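Local structure of nuclear polyadenylated rna-binding protein NAB2 (Saccharomyces cerevisiae, 2V75) at residues 10-21 / 66-75. The protein binds the poly(A) tails of mRNAs and pre-mRNAs, protects them from the exosome, and takes part in tail length control and nuclear export. Residues are numbered along the deposited sequence; the frame is centred on the assembly and turned at random.
Sequences LKVIVAEKLAGI and NVVQTAFFAL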
ATOM      1  N   LEU A  10      -7.095   5.558  -0.758  1.00 38.49           N
ATOM      2  CA  LEU A  10      -6.190   4.423  -0.594  1.00 39.61           C
ATOM      3  C   LEU A  10      -4.886   4.576  -1.387  1.00 38.78           C
ATOM      4  O   LEU A  10      -3.810   4.250  -0.902  1.00 39.71           O
ATOM      5  CB  LEU A  10      -6.906   3.120  -0.939  1.00 40.76           C
ATOM      6  CG  LEU A  10      -6.140   1.905  -0.461  1.00 37.77           C
ATOM      7  CD1 LEU A  10      -5.887   1.848   1.055  1.00 41.44           C
ATOM      8  CD2 LEU A  10      -6.835   0.631  -0.938  1.00 41.26           C
ATOM      9  N   LYS A  11      -4.987   5.118  -2.590  1.00 36.83           N
ATOM     10  CA  LYS A  11      -3.797   5.300  -3.426  1.00 39.12           C
ATOM     11  C   LYS A  11      -2.877   6.293  -2.740  1.00 40.32           C
ATOM     12  O   LYS A  11      -1.676   6.113  -2.687  1.00 38.36           O
ATOM     13  CB  LYS A  11      -4.197   5.783  -4.795  1.00 41.36           C
ATOM     14  CG  LYS A  11      -4.827   4.749  -5.734  1.00 49.53           C
ATOM     15  CD  LYS A  11      -5.125   5.438  -7.092  1.00 51.34           C
ATOM     16  CE  LYS A  11      -6.203   4.724  -7.865  1.00 53.36           C
ATOM     17  NZ  LYS A  11      -6.804   5.623  -8.865  1.00 50.59           N
ATOM     18  N   VAL A  12      -3.453   7.315  -2.132  1.00 36.35           N
ATOM     19  CA  VAL A  12      -2.635   8.291  -1.382  1.00 36.90           C
ATOM     20  C   VAL A  12      -2.000   7.645  -0.166  1.00 34.72           C
ATOM     21  O   VAL A  12      -0.801   7.762   0.085  1.00 37.14           O
ATOM     22  CB  VAL A  12      -3.440   9.503  -0.940  1.00 40.23           C
ATOM     23  CG1 VAL A  12      -2.661  10.316   0.100  1.00 36.79           C
ATOM     24  CG2 VAL A  12      -3.796  10.409  -2.131  1.00 39.06           C
ATOM     25  N   ILE A  13      -2.766   6.820   0.540  1.00 35.88           N
ATOM     26  CA  ILE A  13      -2.262   6.179   1.763  1.00 38.31           C
ATOM     27  C   ILE A  13      -1.153   5.205   1.458  1.00 34.10           C
ATOM     28  O   ILE A  13      -0.141   5.133   2.151  1.00 38.08           O
ATOM     29  CB  ILE A  13      -3.391   5.452   2.520  1.00 35.20           C
ATOM     30  CG1 ILE A  13      -4.259   6.484   3.245  1.00 37.03           C
ATOM     31  CG2 ILE A  13      -2.839   4.405   3.512  1.00 37.73           C
ATOM     32  CD1 ILE A  13      -5.619   5.864   3.686  1.00 41.53           C
ATOM     33  N   VAL A  14      -1.299   4.482   0.364  1.00 38.71           N
ATOM     34  CA  VAL A  14      -0.226   3.563  -0.073  1.00 38.39           C
ATOM     35  C   VAL A  14       1.061   4.307  -0.482  1.00 36.72           C
ATOM     36  O   VAL A  14       2.159   3.932  -0.063  1.00 39.74           O
ATOM     37  CB  VAL A  14      -0.761   2.623  -1.174  1.00 38.58           C
ATOM     38  CG1 VAL A  14       0.381   1.721  -1.768  1.00 38.89           C
ATOM     39  CG2 VAL A  14      -1.852   1.714  -0.620  1.00 39.12           C
ATOM     40  N   ALA A  15       0.911   5.360  -1.278  1.00 36.28           N
ATOM     41  CA  ALA A  15       2.014   6.265  -1.586  1.00 34.72           C
ATOM     42  C   ALA A  15       2.721   6.802  -0.337  1.00 37.79           C
ATOM     43  O   ALA A  15       3.938   6.921  -0.326  1.00 36.86           O
ATOM     44  CB  ALA A  15       1.535   7.409  -2.525  1.00 37.36           C
ATOM     45  N   GLU A  16       1.971   7.157   0.702  1.00 36.76           N
ATOM     46  CA  GLU A  16       2.577   7.688   1.912  1.00 39.47           C
ATOM     47  C   GLU A  16       3.451   6.617   2.578  1.00 36.86           C
ATOM     48  O   GLU A  16       4.554   6.899   3.085  1.00 38.11           O
ATOM     49  CB  GLU A  16       1.500   8.199   2.879  1.00 37.62           C
ATOM     50  CG  GLU A  16       0.736   9.349   2.347  1.00 38.50           C
ATOM     51  CD  GLU A  16       1.537  10.627   2.281  1.00 35.79           C
ATOM     52  OE1 GLU A  16       2.417  10.897   3.136  1.00 35.54           O
ATOM     53  OE2 GLU A  16       1.168  11.476   1.450  1.00 37.39           O
ATOM     54  N   LYS A  17       2.941   5.401   2.568  1.00 39.45           N
ATOM     55  CA  LYS A  17       3.671   4.254   3.144  1.00 40.70           C
ATOM     56  C   LYS A  17       4.949   3.984   2.355  1.00 37.58           C
ATOM     57  O   LYS A  17       6.049   3.917   2.922  1.00 42.79           O
ATOM     58  CB  LYS A  17       2.766   3.042   3.185  1.00 39.52           C
ATOM     59  CG  LYS A  17       3.426   1.741   3.718  1.00 42.94           C
ATOM     60  CD  LYS A  17       3.818   1.820   5.151  1.00 44.61           C
ATOM     61  CE  LYS A  17       4.396   0.451   5.547  1.00 43.68           C
ATOM     62  NZ  LYS A  17       4.585   0.312   6.986  1.00 46.08           N
ATOM     63  N   LEU A  18       4.814   3.920   1.032  1.00 37.46           N
ATOM     64  CA  LEU A  18       5.976   3.754   0.130  1.00 40.98           C
ATOM     65  C   LEU A  18       7.038   4.837   0.307  1.00 41.51           C
ATOM     66  O   LEU A  18       8.261   4.590   0.305  1.00 41.06           O
ATOM     67  CB  LEU A  18       5.471   3.694  -1.305  1.00 37.29           C
ATOM     68  CG  LEU A  18       4.573   2.513  -1.684  1.00 39.50           C
ATOM     69  CD1 LEU A  18       4.138   2.747  -3.161  1.00 42.25           C
ATOM     70  CD2 LEU A  18       5.315   1.176  -1.482  1.00 38.34           C
ATOM     71  N   ALA A  19       6.597   6.080   0.497  1.00 39.68           N
ATOM     72  CA  ALA A  19       7.540   7.170   0.637  1.00 39.75           C
ATOM     73  C   ALA A  19       8.444   7.030   1.856  1.00 39.65           C
ATOM     74  O   ALA A  19       9.445   7.758   1.970  1.00 39.91           O
ATOM     75  CB  ALA A  19       6.806   8.525   0.716  1.00 34.67           C
ATOM     76  N   GLY A  20       8.036   6.212   2.810  1.00 43.00           N
ATOM     77  CA  GLY A  20       8.776   6.107   4.078  1.00 45.30           C
ATOM     78  C   GLY A  20       9.776   4.959   4.082  1.00 46.88           C
ATOM     79  O   GLY A  20      10.527   4.764   5.045  1.00 44.80           O
ATOM     80  N   ILE A  21       9.826   4.230   2.976  1.00 43.72           N
ATOM     81  CA  ILE A  21      10.706   3.060   2.861  1.00 48.61           C
ATOM     82  C   ILE A  21      12.109   3.456   2.421  1.00 50.29           C
ATOM     83  O   ILE A  21      12.317   3.995   1.323  1.00 44.89           O
ATOM     84  CB  ILE A  21      10.139   2.032   1.845  1.00 42.02           C
ATOM     85  CG1 ILE A  21       8.776   1.561   2.323  1.00 47.98           C
ATOM     86  CG2 ILE A  21      11.191   0.947   1.543  1.00 42.19           C
ATOM     87  CD1 ILE A  21       8.037   0.692   1.311  1.00 51.15           C
ATOM     88  N   ASN A  66       4.638  -5.883   4.261  1.00 36.96           N
ATOM     89  CA  ASN A  66       4.263  -4.806   5.154  1.00 39.69           C
ATOM     90  C   ASN A  66       3.373  -3.772   4.481  1.00 40.35           C
ATOM     91  O   ASN A  66       2.392  -3.328   5.083  1.00 37.46           O
ATOM     92  CB  ASN A  66       5.502  -4.133   5.677  1.00 42.94           C
ATOM     93  CG  ASN A  66       5.157  -3.025   6.669  1.00 50.99           C
ATOM     94  OD1 ASN A  66       5.580  -1.878   6.527  1.00 51.75           O
ATOM     95  ND2 ASN A  66       4.380  -3.390   7.700  1.00 51.83           N
ATOM     96  N   VAL A  67       3.736  -3.384   3.272  1.00 38.94           N
ATOM     97  CA  VAL A  67       3.012  -2.359   2.517  1.00 39.19           C
ATOM     98  C   VAL A  67       1.629  -2.909   2.217  1.00 43.06           C
ATOM     99  O   VAL A  67       0.628  -2.219   2.429  1.00 38.73           O
ATOM    100  CB  VAL A  67       3.689  -1.966   1.222  1.00 40.70           C
ATOM    101  CG1 VAL A  67       2.752  -1.023   0.381  1.00 38.17           C
ATOM    102  CG2 VAL A  67       5.073  -1.324   1.535  1.00 37.85           C
ATOM    103  N   VAL A  68       1.579  -4.136   1.716  1.00 37.70           N
ATOM    104  CA  VAL A  68       0.276  -4.764   1.424  1.00 38.06           C
ATOM    105  C   VAL A  68      -0.639  -4.910   2.679  1.00 37.51           C
ATOM    106  O   VAL A  68      -1.860  -4.599   2.661  1.00 39.77           O
ATOM    107  CB  VAL A  68       0.468  -6.080   0.610  1.00 39.60           C
ATOM    108  CG1 VAL A  68      -0.864  -6.792   0.505  1.00 40.08           C
ATOM    109  CG2 VAL A  68       1.110  -5.780  -0.794  1.00 42.75           C
ATOM    110  N   GLN A  69      -0.103  -5.435   3.775  1.00 39.73           N
ATOM    111  CA  GLN A  69      -0.794  -5.486   5.063  1.00 37.44           C
ATOM    112  C   GLN A  69      -1.355  -4.127   5.465  1.00 36.97           C
ATOM    113  O   GLN A  69      -2.504  -3.981   5.853  1.00 38.48           O
ATOM    114  CB  GLN A  69       0.184  -6.038   6.117  1.00 37.33           C
ATOM    115  CG  GLN A  69       0.446  -7.494   5.912  1.00 38.31           C
ATOM    116  CD  GLN A  69       1.446  -8.050   6.921  1.00 41.21           C
ATOM    117  OE1 GLN A  69       1.996  -7.285   7.712  1.00 44.47           O
ATOM    118  NE2 GLN A  69       1.693  -9.350   6.865  1.00 43.36           N
ATOM    119  N   THR A  70      -0.545  -3.082   5.345  1.00 40.69           N
ATOM    120  CA  THR A  70      -0.992  -1.761   5.714  1.00 38.24           C
ATOM    121  C   THR A  70      -2.123  -1.254   4.809  1.00 40.51           C
ATOM    122  O   THR A  70      -3.100  -0.676   5.300  1.00 39.79           O
ATOM    123  CB  THR A  70       0.163  -0.764   5.572  1.00 43.25           C
ATOM    124  OG1 THR A  70       1.195  -1.164   6.460  1.00 44.53           O
ATOM    125  CG2 THR A  70      -0.274   0.696   5.845  1.00 44.97           C
ATOM    126  N   ALA A  71      -2.035  -1.578   3.536  1.00 38.80           N
ATOM    127  CA  ALA A  71      -3.051  -1.188   2.570  1.00 38.63           C
ATOM    128  C   ALA A  71      -4.385  -1.836   2.933  1.00 38.07           C
ATOM    129  O   ALA A  71      -5.383  -1.155   2.952  1.00 37.50           O
ATOM    130  CB  ALA A  71      -2.657  -1.631   1.156  1.00 39.17           C
ATOM    131  N   PHE A  72      -4.416  -3.145   3.144  1.00 36.31           N
ATOM    132  CA  PHE A  72      -5.701  -3.778   3.406  1.00 35.83           C
ATOM    133  C   PHE A  72      -6.266  -3.256   4.717  1.00 38.33           C
ATOM    134  O   PHE A  72      -7.459  -3.051   4.911  1.00 39.54           O
ATOM    135  CB  PHE A  72      -5.552  -5.295   3.498  1.00 37.93           C
ATOM    136  CG  PHE A  72      -5.636  -6.039   2.189  1.00 38.02           C
ATOM    137  CD1 PHE A  72      -6.855  -6.360   1.617  1.00 39.57           C
ATOM    138  CD2 PHE A  72      -4.492  -6.528   1.595  1.00 39.66           C
ATOM    139  CE1 PHE A  72      -6.908  -7.093   0.423  1.00 41.47           C
ATOM    140  CE2 PHE A  72      -4.544  -7.282   0.425  1.00 42.05           C
ATOM    141  CZ  PHE A  72      -5.760  -7.573  -0.158  1.00 40.62           C
ATOM    142  N   PHE A  73      -5.388  -3.103   5.697  1.00 36.29           N
ATOM    143  CA  PHE A  73      -5.766  -2.575   6.968  1.00 36.21           C
ATOM    144  C   PHE A  73      -6.388  -1.181   6.855  1.00 37.89           C
ATOM    145  O   PHE A  73      -7.478  -0.888   7.405  1.00 39.96           O
ATOM    146  CB  PHE A  73      -4.562  -2.627   7.913  1.00 44.17           C
ATOM    147  CG  PHE A  73      -4.930  -2.621   9.362  1.00 47.15           C
ATOM    148  CD1 PHE A  73      -5.039  -3.789  10.121  1.00 43.07           C
ATOM    149  CD2 PHE A  73      -5.204  -1.410   9.970  1.00 51.39           C
ATOM    150  CE1 PHE A  73      -5.371  -3.735  11.465  1.00 46.72           C
ATOM    151  CE2 PHE A  73      -5.548  -1.344  11.323  1.00 47.23           C
ATOM    152  CZ  PHE A  73      -5.622  -2.515  12.063  1.00 50.33           C
ATOM    153  N   ALA A  74      -5.709  -0.299   6.131  1.00 36.16           N
ATOM    154  CA  ALA A  74      -6.172   1.068   5.897  1.00 35.48           C
ATOM    155  C   ALA A  74      -7.539   1.103   5.187  1.00 34.85           C
ATOM    156  O   ALA A  74      -8.411   1.876   5.592  1.00 39.24           O
ATOM    157  CB  ALA A  74      -5.146   1.832   5.092  1.00 39.56           C
ATOM    158  N   LEU A  75      -7.733   0.230   4.201  1.00 37.70           N
ATOM    159  CA  LEU A  75      -9.007   0.117   3.499  1.00 38.22           C
ATOM    160  C   LEU A  75     -10.145  -0.215   4.479  1.00 37.41           C
ATOM    161  O   LEU A  75     -11.209   0.399   4.432  1.00 35.45           O
ATOM    162  CB  LEU A  75      -8.883  -0.929   2.375  1.00 40.70           C
ATOM    163  CG  LEU A  75     -10.143  -1.198   1.540  1.00 39.90           C
ATOM    164  CD1 LEU A  75     -10.683   0.109   0.910  1.00 43.24           C
ATOM    165  CD2 LEU A  75      -9.855  -2.299   0.482  1.00 43.26           C
TER
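Val67 and Lys17 bury the largest areas here, followed by Leu10, and the three mark the two ends of a packed helix pair. The axes of helix segments 10-18 and 66-75 run roughly antiparallel, at 147°, and come within 9.9 Å of each other.

Val67 is met by four side chains. Ile21, in the turn from Leu18 to Ile21, brings CD1 to 3.6 Å from Val67 CG2. Leu18 crosses Val67 at about a right angle, and its CD2 lies 3.9 Å from both methyls. Val14 packs its CG1 on Val67 CG1. Lys17 rests its CG 4.1 Å from Val67 CG2.

Lys17 then runs on past Val67. CG is anti to the backbone N (chi1 178°) and the chain bends at chi2 (66°), which carries CE to 3.7 Å from Thr70 OG1 and NZ to the amide of Asn66. A hydrogen bond from NZ to Asn66 OD1 is modelled, but it is implausibly short and the position of OD1 is doubtful. Thr70 OG1 itself donates to Asn66 O, on the face of that carbonyl opposite Thr70 N. An alanine in place of Lys17 would probably leave a gap beside Val67 CG2 and Thr70 OG1, where the chain from CG to CE now lies.

At the other end, Leu10 CD1 sits 3.6 Å from Ala71 O and also touches Ala74 CB. The CA atoms come nearest at Val14 and Ala71, where Ala71 CB meets Val14 CG2. Towards the Leu10 end, Ala74 CB meets Ile13 CG2 at 3.8 Å.

This is core packing of helices 7-18 and 61-79 in the five-helix N-terminal domain of Nab2, whose family belongs to the PWI-like clan. Helix 28-40 packs against Leu18 and Ala71. Helix 84-93 packs against Ile13 and Ala74 through Ile87.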